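Local structure of uncharacterized protein (Arthrobacter sp., 3BL4) at residues A12-L22 with R43-H53. The protein is of unknown function but belongs to a family in the STAS clan and assembles with a second copy of itself through a shared beta sheet. Sequence-based numbering, arbitrary orientation.
Sequences AGLTLGGDGIL and RVNQLCGDDRH. With EDO (1,2-ethanediol), chain E.
H53 meets three residues of segment 12-22, and the contact can be followed outward along its side chain. CB lies 3.3 Å from the backbone O of G20, whose positive phi, favouring glycine, closes the type I turn from G17, and also touches CD1 of L22. CG, placed anti to the carbonyl carbon (chi1 -52°), turns the ring beneath L16, whose CD1 sits over the centre of one face in a CH-pi contact, 3.6 Å from the centroid. H53 CD2, like CG, is 3.6 Å from G20 O; CE1 and NE2 meet L16 CD2. ND1, 3.5 Å from L16 CD1, is buried with no polar partner in the model. With an alanine in its place, L16 would probably lose the flat face under its methyls and G20 O its ring contact, keeping only CB. Farther along, leucines fill the layer between strand and helix: L14 CG meets L47 CD2 tip to tip at 3.7 Å, while L22 CD1 packs on the small thiol of C48, 3.4 Å from SG. A12 CB lies over one face of the R43 guanidinium, whose NH2 is hydrogen-bonded to T10 O. The hairpin 14-25 thus rests on helix 34-48, which leads into strand 53-58, parallel to 22-25: a right-handed beta-alpha-beta crossover, its sheet continuing through H53 into the second subunit.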
ATOM      1  N   ALA A  12      -1.001   4.503  21.914  1.00 41.58           N
ATOM      2  CA  ALA A  12      -1.112   4.128  20.495  1.00 41.12           C
ATOM      3  C   ALA A  12       0.254   3.813  19.873  1.00 39.60           C
ATOM      4  O   ALA A  12       0.402   3.853  18.647  1.00 40.29           O
ATOM      5  CB  ALA A  12      -1.836   5.246  19.700  1.00 41.90           C
ATOM      6  N   GLY A  13       1.232   3.493  20.729  1.00 37.16           N
ATOM      7  CA  GLY A  13       2.638   3.359  20.331  1.00 35.22           C
ATOM      8  C   GLY A  13       3.184   4.568  19.575  1.00 33.49           C
ATOM      9  O   GLY A  13       3.986   4.409  18.657  1.00 33.87           O
ATOM     10  N   LEU A  14       2.747   5.772  19.952  1.00 28.89           N
ATOM     11  CA  LEU A  14       3.067   6.980  19.196  1.00 27.19           C
ATOM     12  C   LEU A  14       3.645   8.049  20.119  1.00 25.98           C
ATOM     13  O   LEU A  14       3.093   8.298  21.186  1.00 25.80           O
ATOM     14  CB  LEU A  14       1.816   7.496  18.460  1.00 24.98           C
ATOM     15  CG  LEU A  14       1.898   8.805  17.656  1.00 27.45           C
ATOM     16  CD1 LEU A  14       2.893   8.744  16.486  1.00 23.36           C
ATOM     17  CD2 LEU A  14       0.523   9.171  17.154  1.00 26.05           C
ATOM     18  N   THR A  15       4.764   8.650  19.697  1.00 24.01           N
ATOM     19  CA  THR A  15       5.404   9.749  20.402  1.00 24.13           C
ATOM     20  C   THR A  15       5.974  10.765  19.398  1.00 24.70           C
ATOM     21  O   THR A  15       6.401  10.391  18.315  1.00 25.01           O
ATOM     22  CB  THR A  15       6.547   9.248  21.307  1.00 25.07           C
ATOM     23  OG1 THR A  15       7.597   8.722  20.501  1.00 29.89           O
ATOM     24  CG2 THR A  15       6.077   8.160  22.279  1.00 24.90           C
ATOM     25  N   LEU A  16       5.910  12.054  19.744  1.00 24.94           N
ATOM     26  CA  LEU A  16       6.663  13.104  19.048  1.00 24.80           C
ATOM     27  C   LEU A  16       7.823  13.462  19.957  1.00 25.49           C
ATOM     28  O   LEU A  16       7.611  13.929  21.086  1.00 27.09           O
ATOM     29  CB  LEU A  16       5.805  14.346  18.760  1.00 23.84           C
ATOM     30  CG  LEU A  16       6.502  15.558  18.118  1.00 24.91           C
ATOM     31  CD1 LEU A  16       7.013  15.248  16.715  1.00 24.56           C
ATOM     32  CD2 LEU A  16       5.599  16.798  18.103  1.00 24.54           C
ATOM     33  N   GLY A  17       9.036  13.229  19.471  1.00 26.16           N
ATOM     34  CA  GLY A  17      10.243  13.473  20.251  1.00 27.30           C
ATOM     35  C   GLY A  17      10.618  14.937  20.339  1.00 28.76           C
ATOM     36  O   GLY A  17      10.134  15.775  19.562  1.00 28.55           O
ATOM     37  N   GLY A  18      11.488  15.243  21.302  1.00 30.83           N
ATOM     38  CA  GLY A  18      12.119  16.562  21.407  1.00 29.93           C
ATOM     39  C   GLY A  18      13.031  16.848  20.221  1.00 30.36           C
ATOM     40  O   GLY A  18      13.231  18.002  19.862  1.00 31.33           O
ATOM     41  N   ASP A  19      13.572  15.795  19.609  1.00 29.97           N
ATOM     42  CA  ASP A  19      14.314  15.906  18.342  1.00 30.15           C
ATOM     43  C   ASP A  19      13.429  16.252  17.133  1.00 29.68           C
ATOM     44  O   ASP A  19      13.944  16.388  16.024  1.00 30.61           O
ATOM     45  CB  ASP A  19      15.110  14.610  18.053  1.00 29.48           C
ATOM     46  CG  ASP A  19      14.240  13.353  18.053  1.00 31.64           C
ATOM     47  OD1 ASP A  19      12.997  13.469  18.107  1.00 25.31           O
ATOM     48  OD2 ASP A  19      14.809  12.239  18.002  1.00 36.35           O
ATOM     49  N   GLY A  20      12.115  16.365  17.339  1.00 28.89           N
ATOM     50  CA  GLY A  20      11.171  16.728  16.274  1.00 28.49           C
ATOM     51  C   GLY A  20      10.786  15.590  15.346  1.00 28.80           C
ATOM     52  O   GLY A  20      10.155  15.808  14.313  1.00 29.87           O
ATOM     53  N   ILE A  21      11.156  14.370  15.714  1.00 28.97           N
ATOM     54  CA  ILE A  21      10.853  13.193  14.905  1.00 27.88           C
ATOM     55  C   ILE A  21       9.690  12.433  15.537  1.00 25.03           C
ATOM     56  O   ILE A  21       9.700  12.200  16.733  1.00 26.13           O
ATOM     57  CB  ILE A  21      12.125  12.333  14.756  1.00 26.89           C
ATOM     58  CG1 ILE A  21      13.080  13.046  13.795  1.00 28.86           C
ATOM     59  CG2 ILE A  21      11.795  10.971  14.254  1.00 22.14           C
ATOM     60  CD1 ILE A  21      14.494  12.561  13.853  1.00 30.47           C
ATOM     61  N   LEU A  22       8.675  12.100  14.740  1.00 23.72           N
ATOM     62  CA  LEU A  22       7.597  11.202  15.178  1.00 24.66           C
ATOM     63  C   LEU A  22       8.065   9.758  15.151  1.00 24.96           C
ATOM     64  O   LEU A  22       8.752   9.356  14.222  1.00 24.54           O
ATOM     65  CB  LEU A  22       6.367  11.308  14.269  1.00 25.67           C
ATOM     66  CG  LEU A  22       5.541  12.593  14.235  1.00 25.52           C
ATOM     67  CD1 LEU A  22       4.831  12.735  12.887  1.00 22.35           C
ATOM     68  CD2 LEU A  22       4.548  12.635  15.369  1.00 27.07           C
ATOM     69  N   ARG A  43      -4.149   8.881  14.276  1.00 26.65           N
ATOM     70  CA  ARG A  43      -3.521   9.279  15.535  1.00 27.05           C
ATOM     71  C   ARG A  43      -2.272  10.141  15.319  1.00 25.58           C
ATOM     72  O   ARG A  43      -2.010  11.049  16.093  1.00 24.00           O
ATOM     73  CB  ARG A  43      -3.163   8.047  16.381  1.00 26.64           C
ATOM     74  CG  ARG A  43      -4.345   7.141  16.775  1.00 30.11           C
ATOM     75  CD  ARG A  43      -5.488   7.883  17.503  1.00 36.06           C
ATOM     76  NE  ARG A  43      -5.042   8.514  18.748  1.00 38.64           N
ATOM     77  CZ  ARG A  43      -4.798   7.875  19.901  1.00 45.47           C
ATOM     78  NH1 ARG A  43      -4.955   6.556  20.030  1.00 43.50           N
ATOM     79  NH2 ARG A  43      -4.381   8.572  20.948  1.00 45.09           N
ATOM     80  N   VAL A  44      -1.492   9.827  14.293  1.00 26.31           N
ATOM     81  CA  VAL A  44      -0.340  10.653  13.914  1.00 26.14           C
ATOM     82  C   VAL A  44      -0.789  12.066  13.562  1.00 27.92           C
ATOM     83  O   VAL A  44      -0.174  13.051  13.987  1.00 30.14           O
ATOM     84  CB  VAL A  44       0.389  10.085  12.688  1.00 25.20           C
ATOM     85  CG1 VAL A  44       1.321  11.145  12.085  1.00 23.03           C
ATOM     86  CG2 VAL A  44       1.143   8.795  13.045  1.00 21.46           C
ATOM     87  N   ASN A  45      -1.850  12.151  12.762  1.00 28.12           N
ATOM     88  CA  ASN A  45      -2.386  13.435  12.310  1.00 28.89           C
ATOM     89  C   ASN A  45      -2.978  14.218  13.463  1.00 27.62           C
ATOM     90  O   ASN A  45      -2.749  15.403  13.549  1.00 27.11           O
ATOM     91  CB  ASN A  45      -3.428  13.253  11.185  1.00 28.61           C
ATOM     92  CG  ASN A  45      -2.806  12.782   9.868  1.00 29.44           C
ATOM     93  OD1 ASN A  45      -1.631  13.042   9.600  1.00 27.48           O
ATOM     94  ND2 ASN A  45      -3.598  12.084   9.042  1.00 18.79           N
ATOM     95  N   GLN A  46      -3.713  13.556  14.350  1.00 27.85           N
ATOM     96  CA  GLN A  46      -4.281  14.232  15.518  1.00 30.01           C
ATOM     97  C   GLN A  46      -3.186  14.772  16.448  1.00 30.41           C
ATOM     98  O   GLN A  46      -3.320  15.860  17.003  1.00 32.12           O
ATOM     99  CB  GLN A  46      -5.211  13.297  16.283  1.00 28.44           C
ATOM    100  CG  GLN A  46      -6.484  12.925  15.539  1.00 31.24           C
ATOM    101  CD  GLN A  46      -7.354  11.935  16.320  1.00 31.41           C
ATOM    102  OE1 GLN A  46      -6.849  11.122  17.093  1.00 30.62           O
ATOM    103  NE2 GLN A  46      -8.670  12.020  16.126  1.00 31.81           N
ATOM    104  N   LEU A  47      -2.095  14.026  16.600  1.00 29.72           N
ATOM    105  CA  LEU A  47      -0.981  14.467  17.448  1.00 29.27           C
ATOM    106  C   LEU A  47      -0.272  15.652  16.826  1.00 29.91           C
ATOM    107  O   LEU A  47       0.126  16.560  17.531  1.00 30.66           O
ATOM    108  CB  LEU A  47       0.007  13.318  17.691  1.00 28.95           C
ATOM    109  CG  LEU A  47       1.320  13.604  18.417  1.00 30.28           C
ATOM    110  CD1 LEU A  47       1.045  14.285  19.748  1.00 26.14           C
ATOM    111  CD2 LEU A  47       2.099  12.323  18.611  1.00 29.36           C
ATOM    112  N   CYS A  48      -0.101  15.637  15.509  1.00 31.61           N
ATOM    113  CA  CYS A  48       0.664  16.674  14.813  1.00 32.01           C
ATOM    114  C   CYS A  48      -0.087  17.996  14.714  1.00 33.44           C
ATOM    115  O   CYS A  48       0.523  19.067  14.727  1.00 32.12           O
ATOM    116  CB  CYS A  48       1.021  16.214  13.408  1.00 31.51           C
ATOM    117  SG  CYS A  48       2.333  14.989  13.344  1.00 28.91           S
ATOM    118  N   GLY A  49      -1.405  17.904  14.591  1.00 33.83           N
ATOM    119  CA  GLY A  49      -2.231  19.075  14.402  1.00 35.33           C
ATOM    120  C   GLY A  49      -1.798  19.766  13.134  1.00 36.08           C
ATOM    121  O   GLY A  49      -1.764  19.141  12.076  1.00 36.46           O
ATOM    122  N   ASP A  50      -1.439  21.042  13.252  1.00 38.44           N
ATOM    123  CA  ASP A  50      -1.085  21.887  12.100  1.00 39.99           C
ATOM    124  C   ASP A  50       0.341  21.694  11.611  1.00 39.03           C
ATOM    125  O   ASP A  50       0.686  22.149  10.515  1.00 39.63           O
ATOM    126  CB  ASP A  50      -1.271  23.375  12.447  1.00 42.12           C
ATOM    127  CG  ASP A  50      -2.727  23.816  12.386  1.00 46.56           C
ATOM    128  OD1 ASP A  50      -3.408  23.468  11.391  1.00 51.55           O
ATOM    129  OD2 ASP A  50      -3.183  24.510  13.330  1.00 50.63           O
ATOM    130  N   ASP A  51       1.163  21.044  12.433  1.00 37.54           N
ATOM    131  CA  ASP A  51       2.599  20.940  12.193  1.00 36.95           C
ATOM    132  C   ASP A  51       2.972  19.671  11.449  1.00 35.03           C
ATOM    133  O   ASP A  51       2.259  18.681  11.502  1.00 34.42           O
ATOM    134  CB  ASP A  51       3.354  20.974  13.527  1.00 37.77           C
ATOM    135  CG  ASP A  51       3.311  22.341  14.194  1.00 42.02           C
ATOM    136  OD1 ASP A  51       3.086  23.355  13.488  1.00 41.21           O
ATOM    137  OD2 ASP A  51       3.525  22.398  15.419  1.00 42.83           O
ATOM    138  N   ARG A  52       4.117  19.702  10.780  1.00 33.22           N
ATOM    139  CA  ARG A  52       4.615  18.547  10.061  1.00 33.09           C
ATOM    140  C   ARG A  52       5.983  18.125  10.586  1.00 31.52           C
ATOM    141  O   ARG A  52       6.835  18.973  10.879  1.00 30.55           O
ATOM    142  CB  ARG A  52       4.674  18.855   8.572  1.00 33.96           C
ATOM    143  CG  ARG A  52       3.293  18.891   7.957  1.00 42.15           C
ATOM    144  CD  ARG A  52       3.265  19.566   6.610  1.00 52.17           C
ATOM    145  NE  ARG A  52       2.392  18.806   5.725  1.00 56.52           N
ATOM    146  CZ  ARG A  52       2.800  17.915   4.820  1.00 63.23           C
ATOM    147  NH1 ARG A  52       4.101  17.669   4.615  1.00 62.58           N
ATOM    148  NH2 ARG A  52       1.890  17.270   4.096  1.00 64.10           N
ATOM    149  N   HIS A  53       6.185  16.811  10.702  1.00 28.46           N
ATOM    150  CA  HIS A  53       7.435  16.246  11.223  1.00 26.77           C
ATOM    151  C   HIS A  53       7.810  15.000  10.469  1.00 26.33           C
ATOM    152  O   HIS A  53       6.943  14.297   9.971  1.00 27.08           O
ATOM    153  CB  HIS A  53       7.309  15.850  12.697  1.00 26.96           C
ATOM    154  CG  HIS A  53       6.794  16.936  13.584  1.00 26.42           C
ATOM    155  ND1 HIS A  53       5.494  16.964  14.048  1.00 26.35           N
ATOM    156  CD2 HIS A  53       7.396  18.034  14.086  1.00 21.51           C
ATOM    157  CE1 HIS A  53       5.323  18.028  14.806  1.00 23.44           C
ATOM    158  NE2 HIS A  53       6.462  18.694  14.845  1.00 26.69           N
TER
HETATM  159  C1  EDO E 126       7.045  20.347   3.557  1.00 57.21           C
HETATM  160  O1  EDO E 126       6.722  19.104   4.214  1.00 54.60           O
HETATM  161  C2  EDO E 126       6.235  21.525   4.115  1.00 54.90           C
HETATM  162  O2  EDO E 126       4.870  21.165   4.404  1.00 53.74           O